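Local coordinates for adenylate cyclase-like protein (Chlamydia trachomatis, PDB 3GQS) that is of unknown function but carries an FHA domain, a fold that in relatives recognises phosphothreonine peptides, within a longer protein predicted to span the membrane, at residues A[24-29]-A[49-54]; A[69-74]-A[88-93]. All coordinates share one frame; numbering follows the deposited sequence.

Contact 1: residues A[24-29]-A[49-54]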
ATOM      1  N   GLY A  24      -4.180  -8.902 -11.002  1.00 26.06           N
ATOM      2  CA  GLY A  24      -4.457 -10.246 -10.421  1.00 26.86           C
ATOM      3  C   GLY A  24      -3.510 -10.648  -9.282  1.00 27.43           C
ATOM      4  O   GLY A  24      -3.492 -11.793  -8.839  1.00 26.85           O
ATOM      5  N   LYS A  25      -2.701  -9.714  -8.784  1.00 28.28           N
ATOM      6  CA  LYS A  25      -1.789 -10.078  -7.682  1.00 28.41           C
ATOM      7  C   LYS A  25      -2.069  -9.292  -6.447  1.00 27.68           C
ATOM      8  O   LYS A  25      -2.678  -8.235  -6.492  1.00 28.70           O
ATOM      9  CB  LYS A  25      -0.327  -9.982  -8.113  1.00 28.96           C
ATOM     10  CG  LYS A  25      -0.061 -10.879  -9.349  1.00 31.75           C
ATOM     11  CD  LYS A  25       1.214 -11.683  -9.261  1.00 35.67           C
ATOM     12  CE  LYS A  25       1.320 -12.700 -10.414  1.00 38.28           C
ATOM     13  NZ  LYS A  25       1.927 -12.053 -11.654  1.00 40.23           N
ATOM     14  N   THR A  26      -1.594  -9.839  -5.343  1.00 27.67           N
ATOM     15  CA  THR A  26      -1.759  -9.296  -3.999  1.00 26.45           C
ATOM     16  C   THR A  26      -0.371  -9.016  -3.430  1.00 26.46           C
ATOM     17  O   THR A  26       0.513  -9.840  -3.557  1.00 25.26           O
ATOM     18  CB  THR A  26      -2.422 -10.330  -3.092  1.00 26.83           C
ATOM     19  OG1 THR A  26      -3.695 -10.730  -3.663  1.00 29.56           O
ATOM     20  CG2 THR A  26      -2.602  -9.814  -1.659  1.00 24.95           C
ATOM     21  N   TYR A  27      -0.202  -7.868  -2.767  1.00 25.62           N
ATOM     22  CA  TYR A  27       1.104  -7.483  -2.230  1.00 25.45           C
ATOM     23  C   TYR A  27       0.961  -7.016  -0.783  1.00 23.50           C
ATOM     24  O   TYR A  27       0.134  -6.234  -0.451  1.00 23.34           O
ATOM     25  CB  TYR A  27       1.718  -6.334  -3.054  1.00 25.78           C
ATOM     26  CG  TYR A  27       2.034  -6.681  -4.497  1.00 25.49           C
ATOM     27  CD1 TYR A  27       3.323  -6.928  -4.913  1.00 22.24           C
ATOM     28  CD2 TYR A  27       1.038  -6.675  -5.446  1.00 23.66           C
ATOM     29  CE1 TYR A  27       3.594  -7.212  -6.236  1.00 21.35           C
ATOM     30  CE2 TYR A  27       1.309  -6.990  -6.759  1.00 23.42           C
ATOM     31  CZ  TYR A  27       2.563  -7.274  -7.146  1.00 21.45           C
ATOM     32  OH  TYR A  27       2.785  -7.582  -8.492  1.00 20.37           O
ATOM     33  N   ILE A  28       1.798  -7.510   0.066  1.00 23.59           N
ATOM     34  CA  ILE A  28       1.756  -7.140   1.466  1.00 23.40           C
ATOM     35  C   ILE A  28       2.807  -6.066   1.696  1.00 23.41           C
ATOM     36  O   ILE A  28       3.925  -6.227   1.291  1.00 23.71           O
ATOM     37  CB  ILE A  28       2.071  -8.344   2.323  1.00 23.09           C
ATOM     38  CG1 ILE A  28       0.966  -9.435   2.106  1.00 23.50           C
ATOM     39  CG2 ILE A  28       2.184  -7.968   3.780  1.00 20.66           C
ATOM     40  CD1 ILE A  28       1.315 -10.819   2.757  1.00 17.79           C
ATOM     41  N   VAL A  29       2.413  -4.991   2.336  1.00 24.23           N
ATOM     42  CA  VAL A  29       3.344  -3.888   2.638  1.00 25.88           C
ATOM     43  C   VAL A  29       3.641  -3.971   4.157  1.00 25.00           C
ATOM     44  O   VAL A  29       2.751  -3.991   4.941  1.00 26.86           O
ATOM     45  CB  VAL A  29       2.764  -2.502   2.246  1.00 25.66           C
ATOM     46  CG1 VAL A  29       3.797  -1.287   2.604  1.00 27.39           C
ATOM     47  CG2 VAL A  29       2.378  -2.482   0.775  1.00 25.67           C
ATOM     48  N   HIS A  49       1.409  -4.951   7.347  1.00 28.66           N
ATOM     49  CA  HIS A  49       0.602  -3.836   7.715  1.00 28.55           C
ATOM     50  C   HIS A  49      -0.692  -3.717   6.895  1.00 29.61           C
ATOM     51  O   HIS A  49      -1.775  -3.480   7.427  1.00 30.21           O
ATOM     52  CB  HIS A  49       1.458  -2.585   7.514  1.00 27.92           C
ATOM     53  CG  HIS A  49       0.858  -1.350   8.117  1.00 24.74           C
ATOM     54  ND1 HIS A  49       1.470  -0.647   9.131  1.00 21.33           N
ATOM     55  CD2 HIS A  49      -0.297  -0.701   7.842  1.00 21.31           C
ATOM     56  CE1 HIS A  49       0.686   0.361   9.479  1.00 21.33           C
ATOM     57  NE2 HIS A  49      -0.391   0.358   8.703  1.00 20.91           N
ATOM     58  N   ALA A  50      -0.521  -3.817   5.587  1.00 29.78           N
ATOM     59  CA  ALA A  50      -1.559  -3.527   4.608  1.00 28.90           C
ATOM     60  C   ALA A  50      -1.365  -4.508   3.475  1.00 28.39           C
ATOM     61  O   ALA A  50      -0.265  -4.925   3.199  1.00 26.33           O
ATOM     62  CB  ALA A  50      -1.453  -2.079   4.056  1.00 29.46           C
ATOM     63  N   LYS A  51      -2.464  -4.819   2.803  1.00 28.59           N
ATOM     64  CA  LYS A  51      -2.433  -5.691   1.659  1.00 29.34           C
ATOM     65  C   LYS A  51      -3.086  -5.007   0.500  1.00 28.10           C
ATOM     66  O   LYS A  51      -4.099  -4.387   0.668  1.00 28.53           O
ATOM     67  CB  LYS A  51      -3.163  -6.991   1.959  1.00 29.63           C
ATOM     68  CG  LYS A  51      -2.752  -8.043   0.996  1.00 34.72           C
ATOM     69  CD  LYS A  51      -2.497  -9.437   1.640  1.00 38.06           C
ATOM     70  CE  LYS A  51      -3.685 -10.058   2.163  1.00 40.04           C
ATOM     71  NZ  LYS A  51      -3.289 -11.309   2.960  1.00 43.50           N
ATOM     72  N   ILE A  52      -2.465  -5.088  -0.661  1.00 27.46           N
ATOM     73  CA  ILE A  52      -2.966  -4.411  -1.854  1.00 27.62           C
ATOM     74  C   ILE A  52      -3.280  -5.471  -2.888  1.00 27.17           C
ATOM     75  O   ILE A  52      -2.435  -6.234  -3.285  1.00 27.62           O
ATOM     76  CB  ILE A  52      -1.934  -3.361  -2.419  1.00 28.27           C
ATOM     77  CG1 ILE A  52      -1.586  -2.351  -1.329  1.00 28.34           C
ATOM     78  CG2 ILE A  52      -2.449  -2.670  -3.740  1.00 25.20           C
ATOM     79  CD1 ILE A  52      -0.481  -1.313  -1.758  1.00 28.50           C
ATOM     80  N   ILE A  53      -4.536  -5.531  -3.266  1.00 27.47           N
ATOM     81  CA  ILE A  53      -5.030  -6.553  -4.170  1.00 26.79           C
ATOM     82  C   ILE A  53      -5.388  -5.906  -5.474  1.00 26.68           C
ATOM     83  O   ILE A  53      -6.270  -5.063  -5.547  1.00 25.99           O
ATOM     84  CB  ILE A  53      -6.262  -7.253  -3.574  1.00 27.54           C
ATOM     85  CG1 ILE A  53      -5.839  -8.082  -2.354  1.00 28.73           C
ATOM     86  CG2 ILE A  53      -6.974  -8.167  -4.629  1.00 25.19           C
ATOM     87  CD1 ILE A  53      -6.832  -8.029  -1.219  1.00 30.36           C
ATOM     88  N   ILE A  54      -4.691  -6.285  -6.519  1.00 27.88           N
ATOM     89  CA  ILE A  54      -5.007  -5.736  -7.837  1.00 29.09           C
ATOM     90  C   ILE A  54      -5.860  -6.768  -8.525  1.00 30.54           C
ATOM     91  O   ILE A  54      -5.420  -7.877  -8.790  1.00 30.60           O
ATOM     92  CB  ILE A  54      -3.777  -5.364  -8.663  1.00 29.73           C
ATOM     93  CG1 ILE A  54      -3.065  -4.154  -7.991  1.00 30.88           C
ATOM     94  CG2 ILE A  54      -4.185  -4.953 -10.079  1.00 26.99           C
ATOM     95  CD1 ILE A  54      -1.926  -4.538  -7.262  1.00 32.53           C
TER
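Val-29 and Ile-52 meet on the buried face of two antiparallel strands, 26-29 and 50-54, where Val-29 CG2 rests 4.0 Å from Ile-52 CD1. With Val-29 CG1 anti to the backbone N (chi1 179°), CG2 is the branch left beside that N to meet Ile-52, and the two side chains cross at a slant. Further along this enclosed face Ile-54 CD1 approaches the Tyr-27 ring at CD2 and CE2, 4.1 Å from CD2. The Tyr-27 hydroxyl is held by the backbone N of Asp-22, and Leu-21 of strand 18-21 packs on Tyr-27, Ile-52 and Ile-54. The other face is looser, bearing the exposed Thr-26 and the partly exposed Ile-28, Lys-51 and Ile-53. It still holds one close pair: a bend at chi2 (137°) brings Lys-51 CD to 3.5 Å from Ile-28 CG1. Between the faces, Tyr-27 and Ile-52 exchange two backbone hydrogen bonds, both 2.8 Å between N and O. At one end Val-29 O takes the N-H of His-49 at 2.9 Å and, more weakly, that of Ala-50. Two residues are thus set opposite the single Val-29, a classic beta bulge in the five-stranded sheet of an FHA beta sandwich.

Contact 2: residues A[69-74]-A[88-93]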
ATOM      1  N   ASN A  69      -0.993   0.992  13.764  1.00 32.61           N
ATOM      2  CA  ASN A  69      -1.316   2.411  13.487  1.00 33.34           C
ATOM      3  C   ASN A  69      -2.427   2.649  12.443  1.00 33.44           C
ATOM      4  O   ASN A  69      -2.812   3.794  12.172  1.00 33.48           O
ATOM      5  CB  ASN A  69      -0.043   3.104  12.963  1.00 33.41           C
ATOM      6  CG  ASN A  69       1.028   3.261  14.054  1.00 36.21           C
ATOM      7  OD1 ASN A  69       0.716   3.489  15.223  1.00 39.42           O
ATOM      8  ND2 ASN A  69       2.289   3.124  13.673  1.00 38.42           N
ATOM      9  N   GLY A  70      -2.878   1.582  11.805  1.00 32.64           N
ATOM     10  CA  GLY A  70      -4.007   1.679  10.885  1.00 32.31           C
ATOM     11  C   GLY A  70      -3.559   2.020   9.487  1.00 31.71           C
ATOM     12  O   GLY A  70      -2.383   2.227   9.214  1.00 31.59           O
ATOM     13  N   VAL A  71      -4.523   2.063   8.588  1.00 31.67           N
ATOM     14  CA  VAL A  71      -4.283   2.400   7.186  1.00 30.62           C
ATOM     15  C   VAL A  71      -5.161   3.598   6.866  1.00 30.90           C
ATOM     16  O   VAL A  71      -6.385   3.517   6.990  1.00 30.82           O
ATOM     17  CB  VAL A  71      -4.601   1.226   6.253  1.00 30.24           C
ATOM     18  CG1 VAL A  71      -4.561   1.702   4.796  1.00 29.17           C
ATOM     19  CG2 VAL A  71      -3.623   0.074   6.475  1.00 24.92           C
ATOM     20  N   ILE A  72      -4.519   4.713   6.526  1.00 31.29           N
ATOM     21  CA  ILE A  72      -5.196   5.999   6.284  1.00 31.31           C
ATOM     22  C   ILE A  72      -5.160   6.289   4.804  1.00 31.75           C
ATOM     23  O   ILE A  72      -4.083   6.314   4.203  1.00 30.40           O
ATOM     24  CB  ILE A  72      -4.509   7.211   6.984  1.00 31.95           C
ATOM     25  CG1 ILE A  72      -4.573   7.081   8.503  1.00 32.79           C
ATOM     26  CG2 ILE A  72      -5.167   8.555   6.559  1.00 32.57           C
ATOM     27  CD1 ILE A  72      -4.547   8.425   9.210  1.00 34.17           C
ATOM     28  N   VAL A  73      -6.342   6.478   4.211  1.00 33.05           N
ATOM     29  CA  VAL A  73      -6.425   6.900   2.807  1.00 34.55           C
ATOM     30  C   VAL A  73      -7.024   8.319   2.794  1.00 36.05           C
ATOM     31  O   VAL A  73      -8.094   8.587   3.367  1.00 36.20           O
ATOM     32  CB  VAL A  73      -7.214   5.889   1.885  1.00 34.26           C
ATOM     33  CG1 VAL A  73      -7.114   6.312   0.403  1.00 33.23           C
ATOM     34  CG2 VAL A  73      -6.667   4.477   2.037  1.00 33.56           C
ATOM     35  N   GLU A  74      -6.293   9.234   2.176  1.00 38.54           N
ATOM     36  CA  GLU A  74      -6.746  10.627   2.002  1.00 39.30           C
ATOM     37  C   GLU A  74      -7.429  11.117   3.261  1.00 40.30           C
ATOM     38  O   GLU A  74      -8.604  11.544   3.240  1.00 40.95           O
ATOM     39  CB  GLU A  74      -7.728  10.702   0.837  1.00 39.75           C
ATOM     40  CG  GLU A  74      -7.165  10.283  -0.507  1.00 40.71           C
ATOM     41  CD  GLU A  74      -6.772  11.457  -1.377  1.00 40.41           C
ATOM     42  OE1 GLU A  74      -7.616  12.334  -1.546  1.00 42.84           O
ATOM     43  OE2 GLU A  74      -5.632  11.500  -1.888  1.00 40.30           O
ATOM     44  N   GLN A  88      -4.346   8.481  -5.045  1.00 34.59           N
ATOM     45  CA  GLN A  88      -4.813   8.672  -3.660  1.00 34.63           C
ATOM     46  C   GLN A  88      -3.689   8.403  -2.632  1.00 33.87           C
ATOM     47  O   GLN A  88      -3.206   7.306  -2.545  1.00 34.84           O
ATOM     48  CB  GLN A  88      -5.981   7.708  -3.356  1.00 35.62           C
ATOM     49  CG  GLN A  88      -7.358   8.107  -3.880  1.00 35.83           C
ATOM     50  CD  GLN A  88      -8.464   7.193  -3.333  1.00 36.93           C
ATOM     51  OE1 GLN A  88      -8.400   5.965  -3.461  1.00 37.65           O
ATOM     52  NE2 GLN A  88      -9.477   7.788  -2.713  1.00 38.98           N
ATOM     53  N   VAL A  89      -3.288   9.405  -1.848  1.00 33.28           N
ATOM     54  CA  VAL A  89      -2.275   9.202  -0.792  1.00 31.20           C
ATOM     55  C   VAL A  89      -2.762   8.213   0.307  1.00 30.48           C
ATOM     56  O   VAL A  89      -3.821   8.373   0.887  1.00 29.96           O
ATOM     57  CB  VAL A  89      -1.805  10.521  -0.124  1.00 31.89           C
ATOM     58  CG1 VAL A  89      -0.703  10.240   0.898  1.00 30.16           C
ATOM     59  CG2 VAL A  89      -1.310  11.553  -1.190  1.00 29.39           C
ATOM     60  N   VAL A  90      -1.969   7.173   0.521  1.00 29.46           N
ATOM     61  CA  VAL A  90      -2.099   6.243   1.640  1.00 28.20           C
ATOM     62  C   VAL A  90      -0.977   6.479   2.672  1.00 27.47           C
ATOM     63  O   VAL A  90       0.199   6.474   2.324  1.00 26.41           O
ATOM     64  CB  VAL A  90      -2.011   4.756   1.195  1.00 27.38           C
ATOM     65  CG1 VAL A  90      -2.218   3.860   2.403  1.00 28.22           C
ATOM     66  CG2 VAL A  90      -3.065   4.432   0.087  1.00 27.93           C
ATOM     67  N   ALA A  91      -1.375   6.656   3.927  1.00 26.43           N
ATOM     68  CA  ALA A  91      -0.462   6.788   5.068  1.00 27.06           C
ATOM     69  C   ALA A  91      -0.415   5.465   5.902  1.00 28.10           C
ATOM     70  O   ALA A  91      -1.438   4.977   6.374  1.00 25.58           O
ATOM     71  CB  ALA A  91      -0.916   7.943   5.957  1.00 26.07           C
ATOM     72  N   LEU A  92       0.799   4.946   6.059  1.00 29.18           N
ATOM     73  CA  LEU A  92       1.105   3.808   6.949  1.00 29.68           C
ATOM     74  C   LEU A  92       2.172   4.269   7.922  1.00 29.89           C
ATOM     75  O   LEU A  92       3.311   4.392   7.542  1.00 30.52           O
ATOM     76  CB  LEU A  92       1.646   2.605   6.171  1.00 29.30           C
ATOM     77  CG  LEU A  92       0.789   2.052   5.021  1.00 28.97           C
ATOM     78  CD1 LEU A  92       1.417   0.739   4.513  1.00 28.26           C
ATOM     79  CD2 LEU A  92      -0.641   1.902   5.484  1.00 25.36           C
ATOM     80  N   GLY A  93       1.800   4.492   9.168  1.00 30.16           N
ATOM     81  CA  GLY A  93       2.719   5.036  10.132  1.00 29.87           C
ATOM     82  C   GLY A  93       3.042   6.435   9.631  1.00 30.49           C
ATOM     83  O   GLY A  93       2.147   7.211   9.326  1.00 30.22           O
TER
HETATM   84  O   HOH W   1      -1.584   4.856   9.211  1.00 34.05           O
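The carboxylate of Glu-74 turns to the backbone of Val-89, next to Gln-88. Its CB leads to CG, which is anti to the carbonyl carbon (chi1 -61°) and sits 4.0 Å from both CB and CG of Gln-88; the Glu-74 and Gln-88 side chains cross at about a right angle. The chain then bends at chi2 (-100°), bringing CD 4.1 Å from Val-89 N. At the tip, OE2 accepts the N-H of Val-89 at 3.1 Å through the lone pair turned away from the other oxygen, and also lies against Gln-88 CA. The Glu-74 backbone N donates to Val-89 O, so main chain and side chain both bind Val-89. Strands 72-73 and 90-92 pair antiparallel here within the six-stranded sheet of the FHA beta sandwich, with Ile-72 and Ala-91 as the hydrogen-bonded pair. The CB atoms of this pair meet at 3.8 Å on the partly exposed face, while Val-71, Val-73, Val-90 and Leu-92 are buried. Val-71 and Leu-92 run alongside each other, with Val-71 CG2 3.6 Å from Leu-92 CD2; Val-71 CG1 also meets Val-90 CG1. Val-71 and Val-90 further pack on Ile-62 of strand 60-64. Beside Gly-70 and Ala-91 a water lies 2.7 Å from Gly-70 O and 2.8 Å from Ala-91 O, placed to donate to either, and links the two backbones.

In the fold
Contact 1 belongs to the five-stranded sheet and contact 2 to the six-stranded one, and their centres lie 14 Å apart on opposite sides of the chain's centre. Both are partly buried, each with one apolar face turned inward. They meet there: Leu-92 CD1 packs 3.7 Å from Val-29 CG1, and the imidazole of His-49 reaches across, NE2 probably hydrogen-bonded to Gly-70 O at 2.8 Å while CD2 touches Leu-92 and Val-71. Contact 1 relies on a long run of backbone pairing; contact 2 has a shorter ladder, supplemented by a carboxylate at one end and a water at the other.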